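Local coordinates for protein ubiquitin-conjugating enzyme E2, putative (Plasmodium falciparum, PDB 2Q0V) that probably takes part in ubiquitin conjugation as an E2-like protein of the UBE2V (E2 variant) type, at residues I78-D81 against D82-D86. Sequence-based numbering, arbitrary orientation.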
loop_
_atom_site.group_PDB
_atom_site.type_symbol
_atom_site.label_atom_id
_atom_site.label_comp_id
_atom_site.label_asym_id
_atom_site.label_seq_id
_atom_site.Cartn_x
_atom_site.Cartn_y
_atom_site.Cartn_z
ATOM N N ILE A 78 5.367 2.452 -1.825
ATOM C CA ILE A 78 4.848 1.672 -2.966
ATOM C C ILE A 78 5.523 2.152 -4.262
ATOM O O ILE A 78 5.592 3.330 -4.542
ATOM C CB ILE A 78 3.273 1.697 -3.019
ATOM C CG1 ILE A 78 2.727 0.966 -1.788
ATOM C CG2 ILE A 78 2.746 1.043 -4.283
ATOM C CD1 ILE A 78 1.215 0.749 -1.742
ATOM N N PHE A 79 6.065 1.235 -5.034
ATOM C CA PHE A 79 6.719 1.633 -6.253
ATOM C C PHE A 79 5.998 1.055 -7.439
ATOM O O PHE A 79 5.945 -0.165 -7.573
ATOM C CB PHE A 79 8.179 1.155 -6.285
ATOM C CG PHE A 79 8.856 1.428 -7.610
ATOM C CD1 PHE A 79 9.334 2.703 -7.901
ATOM C CD2 PHE A 79 8.954 0.431 -8.579
ATOM C CE1 PHE A 79 9.915 2.978 -9.122
ATOM C CE2 PHE A 79 9.540 0.700 -9.822
ATOM C CZ PHE A 79 10.020 1.974 -10.091
ATOM N N CYS A 80 5.471 1.914 -8.304
ATOM C CA CYS A 80 4.781 1.464 -9.527
ATOM C C CYS A 80 5.711 1.524 -10.746
ATOM O O CYS A 80 6.005 2.617 -11.231
ATOM C CB CYS A 80 3.544 2.337 -9.803
ATOM S SG CYS A 80 2.339 2.497 -8.430
ATOM N N ASP A 81 6.163 0.376 -11.253
ATOM C CA ASP A 81 7.006 0.371 -12.467
ATOM C C ASP A 81 6.248 0.814 -13.743
ATOM O O ASP A 81 5.069 1.214 -13.677
ATOM C CB ASP A 81 7.737 -0.974 -12.659
ATOM C CG ASP A 81 6.821 -2.089 -13.092
ATOM O OD1 ASP A 81 5.747 -1.774 -13.641
ATOM O OD2 ASP A 81 7.182 -3.288 -12.903
ATOM N N ASP A 82 6.920 0.763 -14.898
ATOM C CA ASP A 82 6.291 1.287 -16.106
ATOM C C ASP A 82 5.197 0.380 -16.716
ATOM O O ASP A 82 4.449 0.828 -17.580
ATOM C CB ASP A 82 7.318 1.839 -17.118
ATOM C CG ASP A 82 7.515 3.392 -16.978
ATOM O OD1 ASP A 82 6.857 4.161 -17.742
ATOM O OD2 ASP A 82 8.285 3.849 -16.079
ATOM N N ASN A 83 5.073 -0.858 -16.218
ATOM C CA ASN A 83 3.979 -1.765 -16.593
ATOM C C ASN A 83 2.701 -1.591 -15.733
ATOM O O ASN A 83 1.670 -2.248 -15.984
ATOM C CB ASN A 83 4.419 -3.241 -16.542
ATOM C CG ASN A 83 5.679 -3.538 -17.380
ATOM O OD1 ASN A 83 5.921 -2.925 -18.433
ATOM N ND2 ASN A 83 6.489 -4.495 -16.899
ATOM N N TYR A 84 2.789 -0.744 -14.705
ATOM C CA TYR A 84 1.654 -0.416 -13.846
ATOM C C TYR A 84 0.564 0.334 -14.621
ATOM O O TYR A 84 0.876 1.285 -15.314
ATOM C CB TYR A 84 2.117 0.455 -12.679
ATOM C CG TYR A 84 0.995 0.733 -11.713
ATOM C CD1 TYR A 84 0.671 -0.200 -10.716
ATOM C CD2 TYR A 84 0.216 1.885 -11.821
ATOM C CE1 TYR A 84 -0.358 0.024 -9.842
ATOM C CE2 TYR A 84 -0.837 2.119 -10.930
ATOM C CZ TYR A 84 -1.105 1.180 -9.940
ATOM O OH TYR A 84 -2.121 1.373 -9.050
ATOM N N PRO A 85 -0.725 -0.024 -14.449
ATOM C CA PRO A 85 -1.407 -0.937 -13.519
ATOM C C PRO A 85 -1.508 -2.405 -13.882
ATOM O O PRO A 85 -2.098 -3.163 -13.115
ATOM C CB PRO A 85 -2.821 -0.363 -13.468
ATOM C CG PRO A 85 -3.046 0.143 -14.812
ATOM C CD PRO A 85 -1.700 0.683 -15.301
ATOM N N ASP A 86 -0.958 -2.823 -15.020
ATOM C CA ASP A 86 -1.096 -4.222 -15.423
ATOM C C ASP A 86 -0.273 -5.187 -14.561
ATOM O O ASP A 86 -0.636 -6.359 -14.406
ATOM C CB ASP A 86 -0.827 -4.390 -16.924
ATOM C CG ASP A 86 -1.902 -3.730 -17.767
ATOM O OD1 ASP A 86 -3.070 -4.215 -17.760
ATOM O OD2 ASP A 86 -1.592 -2.706 -18.403
#
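Two first torsions set up the packing of Cys-80 against Tyr-84: with SG of Cys-80 swung beside its own backbone N (chi1 -54°) and the ring of Tyr-84 extended opposite its backbone N (chi1 -176°), the sulfur comes to stand over the centre of the aromatic face. SG of Cys-80 sits 3.7 Å from the centroid of the Tyr-84 ring, almost exactly on the ring normal, a sulfur-aromatic contact. CB of Cys-80 adds a CH-pi contact nearer the root of the ring, 3.6 Å from CG of Tyr-84. Cysteine suits this buried place because it is short and its polarisable sulfur meets the pi cloud. Pro-85, joined through a cis peptide bond, lays its CB over the opposite face, so the ring is sandwiched between the two.

The chain bends here through a type I beta turn from Asp-81 to Tyr-84, closed by Tyr-84 N to Asp-81 O at 3.2 Å. The side chain of Asp-81 also bonds into the turn: OD1 of Asp-81 accepts from Asn-83 N at 2.8 Å, reached from above the carboxylate plane, and more weakly from Tyr-84 N. This is an Asx turn, for which a short carboxylate is well suited.

The turn follows strand 73-79, with Cys-80 between them, and lies in the loop that leads to strand 90-93. Helix 22-34 lies alongside: Leu-26 touches both Cys-80 and Tyr-84, OH of Tyr-84 is hydrogen-bonded to OE2 of Glu-29, and Arg-22 hydrogen-bonds through NH2 to O of Cys-80 and through NE to O of Asp-81, while Ile-125 of helix 125-135 and Trp-57 of strand 56-62 also pack on Cys-80.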